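Cellulose hydrolase from Bacillus licheniformis is an endoglucanase that cuts internal beta-1,4-glucosidic bonds of cellulose, as a member of glycoside hydrolase family 5. Local coordinates of one contact, PDB 4YZP (chain A, 1.70 Å), residues 70-75 and 112-117, beside the matching contact of the related endoglucanase from Ruminococcus champanellensis, PDB 6WQP (chain B, 1.60 Å), residues 73-78 and 115-120. Structure 2 is superposed on structure 1 by the backbone atoms of these residues (RMSD 0.32 Å); each is numbered along its deposited sequence.

Structure 1 (4YZP); sequences SVRIPV and VLNIHH.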
loop_
_atom_site.group_PDB
_atom_site.type_symbol
_atom_site.label_atom_id
_atom_site.label_comp_id
_atom_site.label_asym_id
_atom_site.label_seq_id
_atom_site.Cartn_x
_atom_site.Cartn_y
_atom_site.Cartn_z
ATOM N N SER A 70 -3.197 -15.514 3.384
ATOM C CA SER A 70 -4.225 -15.368 2.370
ATOM C C SER A 70 -3.764 -14.495 1.204
ATOM O O SER A 70 -2.852 -13.671 1.335
ATOM C CB SER A 70 -5.515 -14.794 2.984
ATOM O OG SER A 70 -5.338 -13.499 3.548
ATOM N N VAL A 71 -4.372 -14.716 0.043
ATOM C CA VAL A 71 -4.115 -13.846 -1.098
ATOM C C VAL A 71 -5.420 -13.411 -1.744
ATOM O O VAL A 71 -6.393 -14.178 -1.841
ATOM C CB VAL A 71 -3.206 -14.516 -2.164
ATOM C CG1 VAL A 71 -1.882 -14.976 -1.542
ATOM C CG2 VAL A 71 -3.901 -15.674 -2.859
ATOM N N ARG A 72 -5.455 -12.149 -2.137
ATOM C CA ARG A 72 -6.577 -11.608 -2.882
ATOM C C ARG A 72 -6.170 -11.556 -4.342
ATOM O O ARG A 72 -5.118 -11.023 -4.675
ATOM C CB ARG A 72 -6.956 -10.221 -2.377
ATOM C CG ARG A 72 -8.187 -9.591 -3.088
ATOM C CD ARG A 72 -8.733 -8.510 -2.200
ATOM N NE ARG A 72 -9.905 -7.798 -2.747
ATOM C CZ ARG A 72 -9.834 -6.615 -3.339
ATOM N NH1 ARG A 72 -8.654 -6.021 -3.513
ATOM N NH2 ARG A 72 -10.941 -6.021 -3.763
ATOM N N ILE A 73 -7.007 -12.126 -5.203
ATOM C CA ILE A 73 -6.760 -12.150 -6.641
ATOM C C ILE A 73 -7.805 -11.287 -7.374
ATOM O O ILE A 73 -8.875 -11.764 -7.759
ATOM C CB ILE A 73 -6.799 -13.602 -7.172
ATOM C CG1 ILE A 73 -5.860 -14.489 -6.331
ATOM C CG2 ILE A 73 -6.417 -13.662 -8.640
ATOM C CD1 ILE A 73 -5.804 -15.960 -6.789
ATOM N N PRO A 74 -7.519 -9.997 -7.524
ATOM C CA PRO A 74 -8.441 -9.151 -8.279
ATOM C C PRO A 74 -8.487 -9.585 -9.741
ATOM O O PRO A 74 -7.450 -9.845 -10.332
ATOM C CB PRO A 74 -7.845 -7.755 -8.127
ATOM C CG PRO A 74 -6.448 -7.956 -7.724
ATOM C CD PRO A 74 -6.346 -9.262 -7.024
ATOM N N VAL A 75 -9.686 -9.716 -10.289
ATOM C CA VAL A 75 -9.831 -10.098 -11.685
ATOM C C VAL A 75 -10.763 -9.124 -12.378
ATOM O O VAL A 75 -11.861 -8.857 -11.868
ATOM C CB VAL A 75 -10.399 -11.517 -11.827
ATOM C CG1 VAL A 75 -10.582 -11.864 -13.324
ATOM C CG2 VAL A 75 -9.518 -12.545 -11.075
ATOM N N VAL A 112 -9.135 -14.950 -2.063
ATOM C CA VAL A 112 -10.295 -14.122 -2.393
ATOM C C VAL A 112 -10.313 -13.884 -3.890
ATOM O O VAL A 112 -9.360 -13.324 -4.440
ATOM C CB VAL A 112 -10.270 -12.751 -1.664
ATOM C CG1 VAL A 112 -11.439 -11.844 -2.148
ATOM C CG2 VAL A 112 -10.274 -12.935 -0.123
ATOM N N LEU A 113 -11.393 -14.307 -4.546
ATOM C CA LEU A 113 -11.568 -14.114 -5.983
ATOM C C LEU A 113 -12.661 -13.082 -6.180
ATOM O O LEU A 113 -13.729 -13.200 -5.589
ATOM C CB LEU A 113 -11.933 -15.447 -6.662
ATOM C CG LEU A 113 -12.266 -15.432 -8.144
ATOM C CD1 LEU A 113 -11.016 -15.032 -8.931
ATOM C CD2 LEU A 113 -12.797 -16.787 -8.606
ATOM N N ASN A 114 -12.417 -12.057 -6.990
ATOM C CA ASN A 114 -13.458 -11.044 -7.132
ATOM C C ASN A 114 -13.787 -10.656 -8.567
ATOM O O ASN A 114 -13.269 -11.240 -9.525
ATOM C CB ASN A 114 -13.064 -9.800 -6.332
ATOM C CG ASN A 114 -12.015 -8.927 -7.039
ATOM O OD1 ASN A 114 -11.630 -9.156 -8.188
ATOM N ND2 ASN A 114 -11.580 -7.886 -6.344
ATOM N N ILE A 115 -14.672 -9.665 -8.684
ATOM C CA ILE A 115 -14.875 -8.902 -9.903
ATOM C C ILE A 115 -14.324 -7.505 -9.610
ATOM O O ILE A 115 -14.742 -6.872 -8.639
ATOM C CB ILE A 115 -16.366 -8.819 -10.302
ATOM C CG1 ILE A 115 -16.871 -10.194 -10.736
ATOM C CG2 ILE A 115 -16.553 -7.794 -11.417
ATOM C CD1 ILE A 115 -18.315 -10.179 -11.291
ATOM N N HIS A 116 -13.380 -7.024 -10.417
ATOM C CA HIS A 116 -12.605 -5.866 -9.976
ATOM C C HIS A 116 -12.893 -4.590 -10.752
ATOM O O HIS A 116 -13.866 -3.900 -10.442
ATOM C CB HIS A 116 -11.106 -6.207 -10.020
ATOM C CG HIS A 116 -10.263 -5.355 -9.118
ATOM N ND1 HIS A 116 -10.193 -5.554 -7.757
ATOM C CD2 HIS A 116 -9.459 -4.297 -9.381
ATOM C CE1 HIS A 116 -9.378 -4.663 -7.219
ATOM N NE2 HIS A 116 -8.919 -3.888 -8.186
ATOM N N HIS A 117 -12.096 -4.261 -11.765
ATOM C CA HIS A 117 -12.289 -2.968 -12.425
ATOM C C HIS A 117 -13.532 -2.898 -13.294
ATOM O O HIS A 117 -13.888 -1.819 -13.782
ATOM C CB HIS A 117 -11.056 -2.590 -13.239
ATOM C CG HIS A 117 -9.895 -2.181 -12.385
ATOM N ND1 HIS A 117 -10.040 -1.386 -11.268
ATOM C CD2 HIS A 117 -8.580 -2.485 -12.471
ATOM C CE1 HIS A 117 -8.853 -1.199 -10.712
ATOM N NE2 HIS A 117 -7.951 -1.852 -11.423
#
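Arg72 lays its CG against CB of Val112 at 4.0 Å, where parallel strands 70-73 and 110-114 pair in the TIM barrel, linked through helix 91-106 as a beta-alpha-beta unit; Ile73 N bonds to Val112 O (2.7 Å). With CG anti to the backbone N (chi1 -178°), the extended arginine brings one face of its guanidinium to Asn114 ND2, the amide standing square to it (90°). That amide works at both ends: OD1 accepts from Val75 N (2.9 Å), and ND2 donates to His116 ND1 (3.1 Å) in the ring plane. Pro74 CB sits over a face of the same ring, a CH-pi contact. On the Leu113 side of the sheet, Val75 CG2 meets Leu113 CD1 (3.6 Å). Further out, Glu158, Glu271 and Asn161 hold the guanidinium, Ser70 OG bonds to Met31 O, and Ile115 packs on helix 130-148.

What differs
The CA atoms that can be compared coincide within the error, and the side chains of Arg72(A), Val75(A), Leu113(A), Asn114(A) and His116(A) and their counterparts in structure 2 keep their places within the error. The asparagine amide keeps both its bonds, to Val75(A) N or Val78(B) N and to ND1 of His116(A) or His119(B).

At Ser70(A) / Thr73(B) the CB atoms coincide, but OG of Ser70(A) goes and OG1 and CG2 of Thr73(B) come, each without a counterpart in the other side chain. The buried hydroxyl is thus placed elsewhere, and a methyl is added beside it.

Going from Ile73(A) to Val76(B) removes CD1 alone. The two remaining branches stay: CG2 of Ile73(A) and CG1 of Val76(B) are 0.2 Å apart, CG1 of Ile73(A) and CG2 of Val76(B) 0.1 Å apart. The touch on Val75(A) or Val78(B) is kept; the missing methyl probably reduces apolar packing at the end of that branch.

The exchange runs the other way at Val112(A) / Ile115(B), where isoleucine is the larger residue. CG1 of Ile115(B) and CG2 of Val112(A) are 0.4 Å apart, as are CG2 of Ile115(B) and CG1 of Val112(A), and the contact of CB with CG of Arg72(A) or Arg75(B) persists.

The same residue is modelled differently at Ile115(A) / Ile118(B): chi1 is -68° against 77°, CG2 of Ile118(B) lies near the place of CG1 of Ile115(A), while the place of CD1 of Ile115(A) is left, the CD1 atoms standing 2.5 Å apart after superposition. At His117(A) / His120(B) psi changes from -6° to 75°, leaving the carbonyl O atoms 1.6 Å apart.

Structure 2 (6WQP); sequences TVRVPV and ILNIHH.
Arg75 packs its CG on CB of Ile115 at 4.1 Å, beside the backbone bond from Val76 N to Ile115 O (2.7 Å). Its CG is anti to the backbone N (chi1 180°), and the extended chain presents one face of the guanidinium to Asn117 ND2, with the amide nearly perpendicular (88°). Two bonds fix this amide: OD1 takes the N-H of Val78 (3.0 Å), while ND2 gives a hydrogen to His119 ND1 (3.2 Å), in the plane of the ring. A CH-pi contact places Pro77 CB over one face of that imidazole. Val78 CG2 touches Leu116 CD1 (3.5 Å) on the side of the sheet where Leu116 lies. Thr73, buried on its strand, branches at CB into OG1 and CG2. Beyond this shell, Glu160, Gln288 and Asn163 grip the guanidinium, and Ile118 packs on helix 129-149.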
loop_
_atom_site.group_PDB
_atom_site.type_symbol
_atom_site.label_atom_id
_atom_site.label_comp_id
_atom_site.label_asym_id
_atom_site.label_seq_id
_atom_site.Cartn_x
_atom_site.Cartn_y
_atom_site.Cartn_z
ATOM N N THR B 73 -2.934 -15.746 3.070
ATOM C CA THR B 73 -4.112 -15.415 2.279
ATOM C C THR B 73 -3.689 -14.522 1.120
ATOM O O THR B 73 -2.903 -13.581 1.304
ATOM C CB THR B 73 -5.168 -14.680 3.125
ATOM O OG1 THR B 73 -5.587 -15.498 4.214
ATOM C CG2 THR B 73 -6.383 -14.303 2.257
ATOM N N VAL B 74 -4.220 -14.803 -0.073
ATOM C CA VAL B 74 -3.975 -13.992 -1.255
ATOM C C VAL B 74 -5.324 -13.571 -1.826
ATOM O O VAL B 74 -6.188 -14.421 -2.072
ATOM C CB VAL B 74 -3.149 -14.750 -2.315
ATOM C CG1 VAL B 74 -3.099 -13.945 -3.606
ATOM C CG2 VAL B 74 -1.754 -15.025 -1.804
ATOM N N ARG B 75 -5.512 -12.263 -2.001
ATOM C CA ARG B 75 -6.643 -11.741 -2.750
ATOM C C ARG B 75 -6.213 -11.602 -4.205
ATOM O O ARG B 75 -5.158 -11.014 -4.494
ATOM C CB ARG B 75 -7.107 -10.388 -2.213
ATOM C CG ARG B 75 -8.316 -9.772 -2.971
ATOM C CD ARG B 75 -8.888 -8.661 -2.107
ATOM N NE ARG B 75 -10.012 -7.860 -2.613
ATOM C CZ ARG B 75 -9.896 -6.670 -3.198
ATOM N NH1 ARG B 75 -8.700 -6.144 -3.446
ATOM N NH2 ARG B 75 -10.987 -6.001 -3.560
ATOM N N VAL B 76 -7.013 -12.170 -5.104
ATOM C CA VAL B 76 -6.753 -12.188 -6.539
ATOM C C VAL B 76 -7.763 -11.258 -7.200
ATOM O O VAL B 76 -8.857 -11.701 -7.575
ATOM C CB VAL B 76 -6.855 -13.615 -7.095
ATOM C CG1 VAL B 76 -6.653 -13.622 -8.611
ATOM C CG2 VAL B 76 -5.875 -14.542 -6.406
ATOM N N PRO B 77 -7.465 -9.962 -7.316
ATOM C CA PRO B 77 -8.393 -9.054 -8.005
ATOM C C PRO B 77 -8.418 -9.379 -9.490
ATOM O O PRO B 77 -7.370 -9.560 -10.114
ATOM C CB PRO B 77 -7.806 -7.661 -7.739
ATOM C CG PRO B 77 -6.336 -7.917 -7.509
ATOM C CD PRO B 77 -6.252 -9.273 -6.842
ATOM N N VAL B 78 -9.621 -9.480 -10.049
ATOM C CA VAL B 78 -9.783 -9.880 -11.443
ATOM C C VAL B 78 -10.734 -8.918 -12.123
ATOM O O VAL B 78 -11.890 -8.781 -11.703
ATOM C CB VAL B 78 -10.296 -11.322 -11.573
ATOM C CG1 VAL B 78 -10.570 -11.645 -13.048
ATOM C CG2 VAL B 78 -9.323 -12.305 -11.002
ATOM N N ILE B 115 -9.179 -15.085 -2.132
ATOM C CA ILE B 115 -10.351 -14.259 -2.393
ATOM C C ILE B 115 -10.351 -13.892 -3.877
ATOM O O ILE B 115 -9.402 -13.271 -4.372
ATOM C CB ILE B 115 -10.370 -12.992 -1.530
ATOM C CG1 ILE B 115 -10.376 -13.344 -0.041
ATOM C CG2 ILE B 115 -11.580 -12.121 -1.917
ATOM C CD1 ILE B 115 -9.850 -12.223 0.840
ATOM N N LEU B 116 -11.431 -14.246 -4.568
ATOM C CA LEU B 116 -11.601 -14.001 -5.998
ATOM C C LEU B 116 -12.767 -13.046 -6.180
ATOM O O LEU B 116 -13.840 -13.282 -5.635
ATOM C CB LEU B 116 -11.873 -15.295 -6.741
ATOM C CG LEU B 116 -12.165 -15.201 -8.243
ATOM C CD1 LEU B 116 -10.918 -14.715 -8.948
ATOM C CD2 LEU B 116 -12.645 -16.542 -8.762
ATOM N N ASN B 117 -12.557 -11.973 -6.948
ATOM C CA ASN B 117 -13.632 -11.003 -7.111
ATOM C C ASN B 117 -13.923 -10.651 -8.564
ATOM O O ASN B 117 -13.394 -11.286 -9.472
ATOM C CB ASN B 117 -13.315 -9.707 -6.349
ATOM C CG ASN B 117 -12.273 -8.818 -7.050
ATOM O OD1 ASN B 117 -11.907 -9.021 -8.218
ATOM N ND2 ASN B 117 -11.806 -7.808 -6.330
ATOM N N ILE B 118 -14.779 -9.652 -8.787
ATOM C CA ILE B 118 -14.754 -8.841 -10.004
ATOM C C ILE B 118 -14.227 -7.476 -9.589
ATOM O O ILE B 118 -14.510 -7.018 -8.474
ATOM C CB ILE B 118 -16.125 -8.730 -10.704
ATOM C CG1 ILE B 118 -17.057 -7.741 -10.001
ATOM C CG2 ILE B 118 -16.774 -10.105 -10.813
ATOM C CD1 ILE B 118 -18.480 -7.800 -10.531
ATOM N N HIS B 119 -13.439 -6.832 -10.460
ATOM C CA HIS B 119 -12.653 -5.679 -10.036
ATOM C C HIS B 119 -13.042 -4.466 -10.859
ATOM O O HIS B 119 -14.030 -3.791 -10.531
ATOM C CB HIS B 119 -11.155 -6.019 -10.079
ATOM C CG HIS B 119 -10.319 -5.206 -9.134
ATOM N ND1 HIS B 119 -10.295 -5.427 -7.773
ATOM C CD2 HIS B 119 -9.475 -4.172 -9.358
ATOM C CE1 HIS B 119 -9.469 -4.570 -7.200
ATOM N NE2 HIS B 119 -8.964 -3.792 -8.139
ATOM N N HIS B 120 -12.295 -4.100 -11.905
ATOM C CA HIS B 120 -12.533 -2.809 -12.560
ATOM C C HIS B 120 -13.646 -2.926 -13.602
ATOM O O HIS B 120 -13.424 -2.900 -14.821
ATOM C CB HIS B 120 -11.264 -2.262 -13.201
ATOM C CG HIS B 120 -10.209 -1.874 -12.214
ATOM N ND1 HIS B 120 -10.484 -1.121 -11.090
ATOM C CD2 HIS B 120 -8.881 -2.134 -12.181
ATOM C CE1 HIS B 120 -9.366 -0.943 -10.404
ATOM N NE2 HIS B 120 -8.381 -1.548 -11.045
#